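Local coordinates for CRISPR-associated protein, Cse1 family (Acidimicrobium ferrooxidans, PDB 4H3T) that probably acts as the large subunit of a type I-E CRISPR Cascade complex, helping it recognise and bind foreign DNA during bacterial defence, at residues 465-468 with 469-472; 206-209 with 210-214; 398-401 with 402-406; 418-421 with 422-425. The protein carries 1 engineered substitution. One frame throughout, in Å; residues are numbered along the deposited sequence.

In chain order, interaction 2 (206-214) comes first, followed by interaction 3 (398-406), interaction 4 (418-425) and interaction 1 (465-472). Interactions 1 and 3 lie on helices 445-473 and 397-415, with centres 12 Å apart, and touch directly: Y467 OH is 2.9 Å from A402 O, a probable hydrogen bond. Interaction 4 follows helix 397-415 in the chain, and its centre is 30 Å from each of these two. These three belong to the C-terminal helical part, consistent with the four-helix bundle of Cse1 proteins. Interaction 2 lies apart from it, its centre 49 Å from that of interaction 4, so the contacts sample both the bundle and the larger N-terminal part.

Interaction 1. Residues 465-468 with 469-472; sequences APYR and HFLT
The rings of Y467 and F470, one turn apart on helix 445-473, meet obliquely, with centroids 5.3 Å apart and planes at 51°. F470 CD2 lies over one face of the Y467 ring, where it comes 3.6 Å from Y467 CE1. The F470 ring receives the carbonyl oxygen of Y467 at its edge, in plane, with F470 CD2 3.8 Å from Y467 O. Y467 CE2, at the other rim of the tyrosine ring, is 3.9 Å from L471 CB, an oblique approach from the same side as F470. The first torsion of Y467 explains this reach: with CG opposite the backbone N (chi1 -174°), the ring is carried along the helix to F470 and L471. Backbone bonds hold the register, among them L471 N to Y467 O (2.8 Å, 164° at the hydrogen) and T472 N to R468 O (3.0 Å). T472 OG1 also approaches R468 O, at 3.1 Å.

Beyond the helix, W327 stacks on Y467 and W487 meets it edge-to-face, while Y467 OH bonds to A402 O. R468 stretches away to salt bridges with D464 and D382 and a bond to R383 O. The chemistry thus divides the turn: one flank is a buried aromatic cluster whose tyrosine keeps its hydroxyl satisfied by a main-chain carbonyl, and the other carries an arginine whose charge is probably balanced by two carboxylates.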
ATOM      1  N   ALA A 465      -7.861   2.272 -18.227  1.00 43.29           N
ATOM      2  CA  ALA A 465      -8.352   0.912 -18.532  1.00 44.80           C
ATOM      3  C   ALA A 465      -7.574   0.302 -19.725  1.00 47.60           C
ATOM      4  O   ALA A 465      -7.040  -0.809 -19.570  1.00 43.84           O
ATOM      5  CB  ALA A 465      -9.868   0.933 -18.780  1.00 46.97           C
ATOM      6  N   PRO A 466      -7.227   1.103 -20.770  1.00 44.62           N
ATOM      7  CA  PRO A 466      -6.365   0.564 -21.845  1.00 43.40           C
ATOM      8  C   PRO A 466      -4.965   0.167 -21.382  1.00 43.77           C
ATOM      9  O   PRO A 466      -4.479  -0.870 -21.806  1.00 43.18           O
ATOM     10  CB  PRO A 466      -6.296   1.745 -22.809  1.00 46.78           C
ATOM     11  CG  PRO A 466      -7.533   2.455 -22.625  1.00 48.95           C
ATOM     12  CD  PRO A 466      -7.803   2.403 -21.186  1.00 44.21           C
ATOM     13  N   TYR A 467      -4.294   0.952 -20.485  1.00 40.80           N
ATOM     14  CA  TYR A 467      -2.960   0.569 -20.007  1.00 39.13           C
ATOM     15  C   TYR A 467      -3.019  -0.759 -19.215  1.00 41.25           C
ATOM     16  O   TYR A 467      -2.198  -1.639 -19.386  1.00 41.56           O
ATOM     17  CB  TYR A 467      -2.328   1.664 -19.114  1.00 39.23           C
ATOM     18  CG  TYR A 467      -0.916   1.284 -18.771  1.00 40.91           C
ATOM     19  CD1 TYR A 467       0.118   1.484 -19.693  1.00 42.32           C
ATOM     20  CD2 TYR A 467      -0.640   0.493 -17.649  1.00 39.64           C
ATOM     21  CE1 TYR A 467       1.388   0.990 -19.461  1.00 42.58           C
ATOM     22  CE2 TYR A 467       0.626  -0.011 -17.421  1.00 40.60           C
ATOM     23  CZ  TYR A 467       1.654   0.296 -18.291  1.00 42.95           C
ATOM     24  OH  TYR A 467       2.886  -0.268 -18.086  1.00 41.34           O
ATOM     25  N   ARG A 468      -3.992  -0.893 -18.358  1.00 40.80           N
ATOM     26  CA  ARG A 468      -4.126  -2.103 -17.533  1.00 41.10           C
ATOM     27  C   ARG A 468      -4.314  -3.378 -18.398  1.00 43.24           C
ATOM     28  O   ARG A 468      -3.742  -4.446 -18.081  1.00 45.16           O
ATOM     29  CB  ARG A 468      -5.278  -1.926 -16.553  1.00 40.75           C
ATOM     30  CG  ARG A 468      -4.987  -0.857 -15.446  1.00 41.64           C
ATOM     31  CD  ARG A 468      -6.256  -0.570 -14.667  1.00 39.86           C
ATOM     32  NE  ARG A 468      -5.997   0.434 -13.643  1.00 41.49           N
ATOM     33  CZ  ARG A 468      -5.483   0.215 -12.440  1.00 52.47           C
ATOM     34  NH1 ARG A 468      -5.213  -1.018 -12.042  1.00 46.13           N
ATOM     35  NH2 ARG A 468      -5.235   1.230 -11.625  1.00 56.74           N
ATOM     36  N   HIS A 469      -5.124  -3.271 -19.456  1.00 43.11           N
ATOM     37  CA  HIS A 469      -5.360  -4.328 -20.462  1.00 44.53           C
ATOM     38  C   HIS A 469      -4.067  -4.629 -21.207  1.00 46.69           C
ATOM     39  O   HIS A 469      -3.755  -5.778 -21.448  1.00 41.79           O
ATOM     40  CB  HIS A 469      -6.457  -3.920 -21.473  1.00 48.72           C
ATOM     41  CG  HIS A 469      -6.850  -5.011 -22.431  1.00 57.80           C
ATOM     42  ND1 HIS A 469      -6.708  -4.858 -23.828  1.00 63.01           N
ATOM     43  CD2 HIS A 469      -7.447  -6.211 -22.189  1.00 63.23           C
ATOM     44  CE1 HIS A 469      -7.160  -5.986 -24.369  1.00 63.77           C
ATOM     45  NE2 HIS A 469      -7.623  -6.832 -23.434  1.00 64.24           N
ATOM     46  N   PHE A 470      -3.337  -3.599 -21.609  1.00 43.71           N
ATOM     47  CA  PHE A 470      -2.057  -3.763 -22.291  1.00 44.26           C
ATOM     48  C   PHE A 470      -1.049  -4.498 -21.378  1.00 45.35           C
ATOM     49  O   PHE A 470      -0.420  -5.464 -21.798  1.00 42.29           O
ATOM     50  CB  PHE A 470      -1.509  -2.351 -22.718  1.00 46.34           C
ATOM     51  CG  PHE A 470      -0.010  -2.214 -22.822  1.00 46.54           C
ATOM     52  CD1 PHE A 470       0.657  -2.549 -23.991  1.00 48.45           C
ATOM     53  CD2 PHE A 470       0.742  -1.794 -21.726  1.00 45.16           C
ATOM     54  CE1 PHE A 470       2.058  -2.516 -24.044  1.00 48.98           C
ATOM     55  CE2 PHE A 470       2.119  -1.772 -21.772  1.00 46.82           C
ATOM     56  CZ  PHE A 470       2.781  -2.110 -22.933  1.00 46.72           C
ATOM     57  N   LEU A 471      -0.937  -4.059 -20.110  1.00 41.66           N
ATOM     58  CA  LEU A 471      -0.000  -4.648 -19.176  1.00 40.12           C
ATOM     59  C   LEU A 471      -0.330  -6.136 -18.909  1.00 45.32           C
ATOM     60  O   LEU A 471       0.562  -6.999 -18.993  1.00 44.65           O
ATOM     61  CB  LEU A 471      -0.002  -3.844 -17.852  1.00 38.83           C
ATOM     62  CG  LEU A 471       0.885  -4.406 -16.715  1.00 41.28           C
ATOM     63  CD1 LEU A 471       2.337  -4.348 -17.111  1.00 42.54           C
ATOM     64  CD2 LEU A 471       0.779  -3.634 -15.446  1.00 42.29           C
ATOM     65  N   THR A 472      -1.623  -6.448 -18.675  1.00 41.41           N
ATOM     66  CA  THR A 472      -2.072  -7.851 -18.479  1.00 43.68           C
ATOM     67  C   THR A 472      -1.721  -8.707 -19.697  1.00 46.37           C
ATOM     68  O   THR A 472      -1.285  -9.855 -19.528  1.00 45.49           O
ATOM     69  CB  THR A 472      -3.601  -7.911 -18.146  1.00 46.15           C
ATOM     70  OG1 THR A 472      -3.757  -7.318 -16.842  1.00 54.00           O
ATOM     71  CG2 THR A 472      -4.134  -9.310 -18.106  1.00 51.52           C
TER

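Interaction 2. Residues 206-209 with 210-214; sequences VGQT and LRETL
Side chains of both segments meet main-chain N-H groups where the loop 206-209 turns into helix 210-217, starting with T209 and E212. T209 is the N-cap: its OG1 accepts from E212 N at 3.2 Å, with 168° at the hydrogen. Its chi1 of 71° sets OG1 between the backbone N and the carbonyl carbon, facing the first turn. E212 answers in the other direction, its OE1 taking Q208 N at 2.9 Å in a nearly straight bond (177°), reached from above the carboxylate plane. This bond falls one residue before the N-cap. The next residue, T213, accepts from G207 N through OG1 at 2.9 Å, and the same OG1 lies 3.1 Å from T209 O, the carbonyl that also receives T213 N at 3.0 Å.

Van der Waals contacts between carbons and the threonine hydroxyls lie beside these bonds. The T209 and E212 side chains cross at about a right angle, with E212 CG 3.4 Å from T209 OG1. V206 lies alongside T213, its CG1 3.6 Å from T213 OG1. G207 runs close to the helix: a CB on it would point toward the helix and collide with E212 CB. With an alanine at E212, the carboxylate is gone, which is likely to leave Q208 N without its acceptor and the loop before the N-cap freer to move. R211 turns elsewhere, to L80 O and a cation-pi contact with F86.

Three loop or helix-start N-H groups thus find side-chain oxygens, and the E212 carboxylate near the helix N-terminus is probably stabilised by the local dipole.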
ATOM      1  N   VAL A 206      -1.304 -10.328  -4.583  1.00 40.85           N
ATOM      2  CA  VAL A 206      -2.582 -10.944  -4.251  1.00 40.98           C
ATOM      3  C   VAL A 206      -2.925 -11.926  -5.358  1.00 43.96           C
ATOM      4  O   VAL A 206      -2.812 -11.587  -6.559  1.00 43.36           O
ATOM      5  CB  VAL A 206      -3.647  -9.836  -4.066  1.00 44.00           C
ATOM      6  CG1 VAL A 206      -5.027 -10.444  -3.825  1.00 44.53           C
ATOM      7  CG2 VAL A 206      -3.258  -8.915  -2.916  1.00 43.79           C
ATOM      8  N   GLY A 207      -3.192 -13.165  -4.950  1.00 44.01           N
ATOM      9  CA  GLY A 207      -3.531 -14.273  -5.834  1.00 45.79           C
ATOM     10  C   GLY A 207      -5.037 -14.351  -6.052  1.00 50.71           C
ATOM     11  O   GLY A 207      -5.740 -13.390  -5.785  1.00 47.14           O
ATOM     12  N   GLN A 208      -5.538 -15.514  -6.471  1.00 51.47           N
ATOM     13  CA  GLN A 208      -6.962 -15.777  -6.789  1.00 52.11           C
ATOM     14  C   GLN A 208      -7.781 -16.272  -5.573  1.00 53.52           C
ATOM     15  O   GLN A 208      -9.013 -16.180  -5.554  1.00 54.11           O
ATOM     16  CB  GLN A 208      -7.041 -16.814  -7.913  1.00 55.78           C
ATOM     17  CG  GLN A 208      -6.660 -16.195  -9.290  1.00 64.36           C
ATOM     18  CD  GLN A 208      -6.483 -17.249 -10.359  1.00101.92           C
ATOM     19  OE1 GLN A 208      -5.448 -17.293 -11.033  1.00100.38           O
ATOM     20  NE2 GLN A 208      -7.467 -18.144 -10.531  1.00 99.54           N
ATOM     21  N   THR A 209      -7.087 -16.777  -4.559  1.00 44.92           N
ATOM     22  CA  THR A 209      -7.665 -17.133  -3.293  1.00 43.76           C
ATOM     23  C   THR A 209      -6.778 -16.560  -2.216  1.00 44.25           C
ATOM     24  O   THR A 209      -5.602 -16.203  -2.475  1.00 43.78           O
ATOM     25  CB  THR A 209      -7.800 -18.659  -3.169  1.00 49.65           C
ATOM     26  OG1 THR A 209      -6.500 -19.192  -3.019  1.00 48.96           O
ATOM     27  CG2 THR A 209      -8.508 -19.320  -4.337  1.00 54.84           C
ATOM     28  N   LEU A 210      -7.298 -16.517  -0.982  1.00 44.96           N
ATOM     29  CA  LEU A 210      -6.527 -16.066   0.164  1.00 42.53           C
ATOM     30  C   LEU A 210      -5.399 -17.011   0.465  1.00 44.91           C
ATOM     31  O   LEU A 210      -4.345 -16.568   0.829  1.00 43.94           O
ATOM     32  CB  LEU A 210      -7.402 -15.932   1.408  1.00 43.60           C
ATOM     33  CG  LEU A 210      -6.716 -15.356   2.648  1.00 46.76           C
ATOM     34  CD1 LEU A 210      -6.110 -13.962   2.385  1.00 44.35           C
ATOM     35  CD2 LEU A 210      -7.672 -15.296   3.775  1.00 48.02           C
ATOM     36  N   ARG A 211      -5.582 -18.304   0.243  1.00 45.88           N
ATOM     37  CA  ARG A 211      -4.508 -19.269   0.470  1.00 48.04           C
ATOM     38  C   ARG A 211      -3.345 -18.999  -0.476  1.00 49.96           C
ATOM     39  O   ARG A 211      -2.205 -18.987  -0.018  1.00 47.84           O
ATOM     40  CB  ARG A 211      -5.008 -20.702   0.320  1.00 47.53           C
ATOM     41  CG  ARG A 211      -3.935 -21.701   0.572  1.00 47.35           C
ATOM     42  CD  ARG A 211      -4.514 -23.069   0.850  1.00 57.78           C
ATOM     43  NE  ARG A 211      -3.462 -23.916   1.407  1.00 58.78           N
ATOM     44  CZ  ARG A 211      -2.506 -24.511   0.703  1.00 63.13           C
ATOM     45  NH1 ARG A 211      -2.467 -24.390  -0.621  1.00 57.90           N
ATOM     46  NH2 ARG A 211      -1.572 -25.216   1.315  1.00 59.44           N
ATOM     47  N   GLU A 212      -3.622 -18.712  -1.757  1.00 47.68           N
ATOM     48  CA  GLU A 212      -2.580 -18.324  -2.730  1.00 46.59           C
ATOM     49  C   GLU A 212      -1.883 -17.048  -2.324  1.00 45.93           C
ATOM     50  O   GLU A 212      -0.669 -16.980  -2.361  1.00 45.13           O
ATOM     51  CB  GLU A 212      -3.146 -18.079  -4.123  1.00 49.15           C
ATOM     52  CG  GLU A 212      -3.628 -19.282  -4.870  1.00 61.04           C
ATOM     53  CD  GLU A 212      -3.979 -18.950  -6.312  1.00 78.87           C
ATOM     54  OE1 GLU A 212      -3.714 -17.807  -6.767  1.00 58.25           O
ATOM     55  OE2 GLU A 212      -4.541 -19.844  -6.982  1.00 74.97           O
ATOM     56  N   THR A 213      -2.657 -16.018  -1.942  1.00 44.37           N
ATOM     57  CA  THR A 213      -2.120 -14.739  -1.455  1.00 43.08           C
ATOM     58  C   THR A 213      -1.195 -14.943  -0.278  1.00 45.22           C
ATOM     59  O   THR A 213      -0.119 -14.366  -0.230  1.00 42.85           O
ATOM     60  CB  THR A 213      -3.274 -13.807  -1.045  1.00 42.93           C
ATOM     61  OG1 THR A 213      -4.043 -13.543  -2.218  1.00 43.94           O
ATOM     62  CG2 THR A 213      -2.808 -12.514  -0.370  1.00 42.13           C
ATOM     63  N   LEU A 214      -1.614 -15.747   0.682  1.00 42.27           N
ATOM     64  CA  LEU A 214      -0.765 -16.004   1.843  1.00 42.25           C
ATOM     65  C   LEU A 214       0.532 -16.704   1.435  1.00 47.94           C
ATOM     66  O   LEU A 214       1.598 -16.232   1.806  1.00 45.81           O
ATOM     67  CB  LEU A 214      -1.494 -16.827   2.874  1.00 42.61           C
ATOM     68  CG  LEU A 214      -2.659 -16.122   3.587  1.00 44.49           C
ATOM     69  CD1 LEU A 214      -3.376 -17.145   4.495  1.00 43.95           C
ATOM     70  CD2 LEU A 214      -2.214 -14.884   4.391  1.00 46.28           C
TER

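Interaction 3. Residues 398-401 with 402-406; sequences AATV and AIDAV
T400 and D404 sit one turn apart on a regular helix, where four successive bonds from residue i+4 to i hold the backbone, from A402 N to A398 O (3.0 Å) through to A405 N to V401 O (2.9 Å), the last bent to 143°. The side chains of T400 and D404 lie next to each other, pointing the same way, with T400 CG2 3.5 Å from D404 OD2. D404 folds back over its own turn: chi1 of -70° puts CG beside its backbone N. T400 O stands over the face of the carboxylate, 3.0 Å from D404 CG and equally far from its two oxygens; as all three oxygens are acceptors, no hydrogen bond joins them. R484, whose NH2 makes a salt bridge to D404 OD2, probably offsets this gathering of acceptors. An asparagine at D404 would lack the negative charge and is likely to leave the R484 guanidinium without its mate. T400 OG1 turns back to P396 O. I403 CG1 covers the preceding turn, 3.4 Å from A399 O.

Within the fold, helix 397-415 presents to helix 445-473 A402 and A405, whose small methyls touch L471, Y467 and F470, consistent with a close approach of the two helices. I403 faces helix 330-334 at L330 and L334, W487 NE1 of helix 481-504 bonds to A405 O, and F532 of helix 511-532 touches D404 and A405.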
ATOM      1  N   ALA A 398       9.915  -7.533 -21.383  1.00 48.19           N
ATOM      2  CA  ALA A 398       8.539  -7.280 -20.948  1.00 45.93           C
ATOM      3  C   ALA A 398       8.433  -6.025 -20.024  1.00 47.72           C
ATOM      4  O   ALA A 398       7.591  -5.148 -20.251  1.00 45.73           O
ATOM      5  CB  ALA A 398       7.978  -8.489 -20.282  1.00 46.84           C
ATOM      6  N   ALA A 399       9.343  -5.906 -19.056  1.00 46.17           N
ATOM      7  CA  ALA A 399       9.394  -4.738 -18.177  1.00 45.87           C
ATOM      8  C   ALA A 399       9.725  -3.465 -18.991  1.00 48.50           C
ATOM      9  O   ALA A 399       9.098  -2.416 -18.819  1.00 47.08           O
ATOM     10  CB  ALA A 399      10.431  -4.952 -17.096  1.00 46.83           C
ATOM     11  N   THR A 400      10.646  -3.588 -19.941  1.00 45.99           N
ATOM     12  CA  THR A 400      11.059  -2.457 -20.776  1.00 46.38           C
ATOM     13  C   THR A 400       9.876  -1.918 -21.615  1.00 47.95           C
ATOM     14  O   THR A 400       9.671  -0.689 -21.661  1.00 45.86           O
ATOM     15  CB  THR A 400      12.251  -2.846 -21.660  1.00 50.27           C
ATOM     16  OG1 THR A 400      13.315  -3.220 -20.780  1.00 52.96           O
ATOM     17  CG2 THR A 400      12.735  -1.689 -22.586  1.00 49.38           C
ATOM     18  N   VAL A 401       9.102  -2.801 -22.261  1.00 46.67           N
ATOM     19  CA  VAL A 401       7.940  -2.322 -23.038  1.00 48.66           C
ATOM     20  C   VAL A 401       6.898  -1.714 -22.072  1.00 48.44           C
ATOM     21  O   VAL A 401       6.267  -0.685 -22.398  1.00 46.64           O
ATOM     22  CB  VAL A 401       7.321  -3.399 -23.988  1.00 56.13           C
ATOM     23  CG1 VAL A 401       6.618  -4.520 -23.236  1.00 57.85           C
ATOM     24  CG2 VAL A 401       6.370  -2.760 -24.984  1.00 56.59           C
ATOM     25  N   ALA A 402       6.687  -2.341 -20.893  1.00 44.38           N
ATOM     26  CA  ALA A 402       5.722  -1.768 -19.919  1.00 41.85           C
ATOM     27  C   ALA A 402       6.130  -0.345 -19.473  1.00 44.77           C
ATOM     28  O   ALA A 402       5.294   0.546 -19.448  1.00 41.92           O
ATOM     29  CB  ALA A 402       5.590  -2.642 -18.718  1.00 41.81           C
ATOM     30  N   ILE A 403       7.396  -0.156 -19.089  1.00 44.74           N
ATOM     31  CA  ILE A 403       7.914   1.164 -18.677  1.00 45.39           C
ATOM     32  C   ILE A 403       7.887   2.148 -19.864  1.00 46.92           C
ATOM     33  O   ILE A 403       7.459   3.291 -19.707  1.00 43.94           O
ATOM     34  CB  ILE A 403       9.347   1.017 -18.091  1.00 49.87           C
ATOM     35  CG1 ILE A 403       9.303   0.215 -16.747  1.00 51.45           C
ATOM     36  CG2 ILE A 403      10.004   2.373 -17.884  1.00 50.09           C
ATOM     37  CD1 ILE A 403       8.628   0.927 -15.562  1.00 59.08           C
ATOM     38  N   ASP A 404       8.325   1.707 -21.036  1.00 43.65           N
ATOM     39  CA  ASP A 404       8.344   2.565 -22.220  1.00 43.11           C
ATOM     40  C   ASP A 404       6.949   3.031 -22.616  1.00 44.79           C
ATOM     41  O   ASP A 404       6.803   4.107 -23.194  1.00 40.71           O
ATOM     42  CB  ASP A 404       8.998   1.890 -23.404  1.00 44.59           C
ATOM     43  CG  ASP A 404      10.482   1.699 -23.278  1.00 52.74           C
ATOM     44  OD1 ASP A 404      11.064   2.232 -22.322  1.00 52.53           O
ATOM     45  OD2 ASP A 404      11.055   0.977 -24.121  1.00 52.34           O
ATOM     46  N   ALA A 405       5.960   2.198 -22.390  1.00 42.05           N
ATOM     47  CA  ALA A 405       4.552   2.518 -22.698  1.00 41.04           C
ATOM     48  C   ALA A 405       4.048   3.629 -21.788  1.00 42.99           C
ATOM     49  O   ALA A 405       3.274   4.488 -22.228  1.00 40.53           O
ATOM     50  CB  ALA A 405       3.677   1.279 -22.556  1.00 41.21           C
ATOM     51  N   VAL A 406       4.489   3.620 -20.532  1.00 42.44           N
ATOM     52  CA  VAL A 406       4.168   4.678 -19.571  1.00 41.14           C
ATOM     53  C   VAL A 406       4.835   5.998 -20.053  1.00 40.87           C
ATOM     54  O   VAL A 406       4.209   7.035 -20.067  1.00 37.89           O
ATOM     55  CB  VAL A 406       4.609   4.317 -18.115  1.00 42.61           C
ATOM     56  CG1 VAL A 406       4.373   5.496 -17.177  1.00 42.39           C
ATOM     57  CG2 VAL A 406       3.842   3.114 -17.620  1.00 42.33           C
TER

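Interaction 4. Residues 418-421 with 422-425; sequences YVAE and ARYL
A422 opens the turn by donating its N-H to V419 O (3.1 Å, 155° at the hydrogen), a bond across three residues in which the donor stands above the carbonyl plane. Its methyl packs close to the same carbonyl, with A422 CB 3.3 Å from V419 O. E421, the residue just before, has its CG between the backbone N and the carbonyl carbon (chi1 75°), close to A422 N, and its OE1 makes a salt bridge with R452 of helix 445-473.

R423 follows and curls back, its chain bent at chi3. Water 1 is gripped by its main chain and side chain together: R423 N and R423 NE each donate to it at 3.0 Å, and it lies at the edge of the guanidinium, in plane. The same water is 2.9 Å from V419 O, so it links the new turn to the preceding helix. R423 NH1 comes 3.0 Å from A420 O, and its ion pair with E502 is long and weak.

Y424 donates its N-H to E421 O at 2.9 Å, again from above the carbonyl plane. R423 CG sits over the centre of its ring, 3.4 Å above the plane, and the ring packs against L447, A448 and A451. L425 closes the sequence with its N bonded to A422 O at 3.2 Å; Q510 NE2 bonds to A422 O and L425 O.

Bonds from i+3 to i and their steep donor approach are characteristic of a 3-10 turn, here 422-424, passing from helix 417-420 to strand 426-427 between helices 445-473 and 511-532.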
ATOM      1  N   TYR A 418       0.331  21.904 -25.723  1.00 37.80           N
ATOM      2  CA  TYR A 418       0.329  22.953 -26.763  1.00 38.22           C
ATOM      3  C   TYR A 418      -1.098  23.261 -27.212  1.00 42.84           C
ATOM      4  O   TYR A 418      -1.390  24.365 -27.532  1.00 40.53           O
ATOM      5  CB  TYR A 418       1.152  22.471 -27.935  1.00 42.47           C
ATOM      6  CG  TYR A 418       2.585  22.303 -27.564  1.00 43.74           C
ATOM      7  CD1 TYR A 418       3.357  23.397 -27.202  1.00 45.50           C
ATOM      8  CD2 TYR A 418       3.187  21.040 -27.572  1.00 45.43           C
ATOM      9  CE1 TYR A 418       4.687  23.254 -26.846  1.00 49.95           C
ATOM     10  CE2 TYR A 418       4.520  20.878 -27.214  1.00 46.46           C
ATOM     11  CZ  TYR A 418       5.279  21.996 -26.874  1.00 59.52           C
ATOM     12  OH  TYR A 418       6.610  21.909 -26.526  1.00 61.69           O
ATOM     13  N   VAL A 419      -2.005  22.290 -27.159  1.00 39.82           N
ATOM     14  CA  VAL A 419      -3.408  22.493 -27.500  1.00 40.67           C
ATOM     15  C   VAL A 419      -4.119  23.114 -26.287  1.00 42.96           C
ATOM     16  O   VAL A 419      -4.956  24.008 -26.456  1.00 43.32           O
ATOM     17  CB  VAL A 419      -4.053  21.135 -27.959  1.00 47.02           C
ATOM     18  CG1 VAL A 419      -5.578  21.215 -27.981  1.00 49.61           C
ATOM     19  CG2 VAL A 419      -3.502  20.744 -29.312  1.00 46.47           C
ATOM     20  N   ALA A 420      -3.827  22.627 -25.066  1.00 40.08           N
ATOM     21  CA  ALA A 420      -4.481  23.134 -23.837  1.00 38.69           C
ATOM     22  C   ALA A 420      -4.244  24.642 -23.664  1.00 43.38           C
ATOM     23  O   ALA A 420      -5.119  25.379 -23.226  1.00 44.15           O
ATOM     24  CB  ALA A 420      -3.939  22.405 -22.628  1.00 38.11           C
ATOM     25  N   GLU A 421      -3.070  25.083 -24.014  1.00 39.46           N
ATOM     26  CA  GLU A 421      -2.728  26.490 -23.840  1.00 40.42           C
ATOM     27  C   GLU A 421      -3.204  27.404 -24.987  1.00 44.21           C
ATOM     28  O   GLU A 421      -2.995  28.630 -24.906  1.00 38.70           O
ATOM     29  CB  GLU A 421      -1.215  26.621 -23.668  1.00 40.25           C
ATOM     30  CG  GLU A 421      -0.414  26.451 -24.929  1.00 42.87           C
ATOM     31  CD  GLU A 421       1.070  26.441 -24.660  1.00 43.56           C
ATOM     32  OE1 GLU A 421       1.461  26.428 -23.475  1.00 50.20           O
ATOM     33  OE2 GLU A 421       1.843  26.468 -25.642  1.00 50.18           O
ATOM     34  N   ALA A 422      -3.736  26.824 -26.098  1.00 43.60           N
ATOM     35  CA  ALA A 422      -4.123  27.604 -27.265  1.00 43.03           C
ATOM     36  C   ALA A 422      -5.087  28.733 -26.917  1.00 45.98           C
ATOM     37  O   ALA A 422      -4.963  29.824 -27.464  1.00 45.65           O
ATOM     38  CB  ALA A 422      -4.764  26.704 -28.330  1.00 43.66           C
ATOM     39  N   ARG A 423      -6.019  28.502 -26.021  1.00 42.01           N
ATOM     40  CA  ARG A 423      -6.962  29.573 -25.650  1.00 43.59           C
ATOM     41  C   ARG A 423      -6.265  30.804 -24.961  1.00 45.46           C
ATOM     42  O   ARG A 423      -6.862  31.855 -24.895  1.00 43.75           O
ATOM     43  CB  ARG A 423      -8.100  29.014 -24.786  1.00 47.18           C
ATOM     44  CG  ARG A 423      -7.902  28.813 -23.325  1.00 50.83           C
ATOM     45  CD  ARG A 423      -8.973  27.805 -22.778  1.00 53.83           C
ATOM     46  NE  ARG A 423      -8.401  26.471 -22.937  1.00 75.52           N
ATOM     47  CZ  ARG A 423      -8.419  25.470 -22.068  1.00 80.48           C
ATOM     48  NH1 ARG A 423      -7.751  24.361 -22.325  1.00 62.61           N
ATOM     49  NH2 ARG A 423      -9.118  25.566 -20.930  1.00 67.79           N
ATOM     50  N   TYR A 424      -5.031  30.673 -24.520  1.00 39.11           N
ATOM     51  CA  TYR A 424      -4.296  31.732 -23.817  1.00 39.63           C
ATOM     52  C   TYR A 424      -3.159  32.256 -24.650  1.00 43.07           C
ATOM     53  O   TYR A 424      -2.412  33.094 -24.200  1.00 40.91           O
ATOM     54  CB  TYR A 424      -3.725  31.190 -22.466  1.00 38.93           C
ATOM     55  CG  TYR A 424      -4.776  30.574 -21.578  1.00 41.39           C
ATOM     56  CD1 TYR A 424      -5.885  31.307 -21.168  1.00 45.13           C
ATOM     57  CD2 TYR A 424      -4.736  29.227 -21.256  1.00 42.08           C
ATOM     58  CE1 TYR A 424      -6.929  30.711 -20.476  1.00 43.13           C
ATOM     59  CE2 TYR A 424      -5.749  28.633 -20.534  1.00 42.32           C
ATOM     60  CZ  TYR A 424      -6.821  29.393 -20.096  1.00 44.20           C
ATOM     61  OH  TYR A 424      -7.827  28.809 -19.388  1.00 43.49           O
ATOM     62  N   LEU A 425      -2.948  31.698 -25.828  1.00 41.08           N
ATOM     63  CA  LEU A 425      -1.832  32.130 -26.646  1.00 39.60           C
ATOM     64  C   LEU A 425      -2.052  33.511 -27.266  1.00 44.73           C
ATOM     65  O   LEU A 425      -3.185  33.878 -27.625  1.00 42.42           O
ATOM     66  CB  LEU A 425      -1.635  31.112 -27.764  1.00 40.87           C
ATOM     67  CG  LEU A 425      -0.261  30.929 -28.286  1.00 47.23           C
ATOM     68  CD1 LEU A 425       0.577  30.161 -27.323  1.00 43.98           C
ATOM     69  CD2 LEU A 425      -0.293  30.185 -29.656  1.00 50.62           C
TER
HETATM   70  O   HOH W   1      -7.047  25.728 -25.555  1.00 43.53           O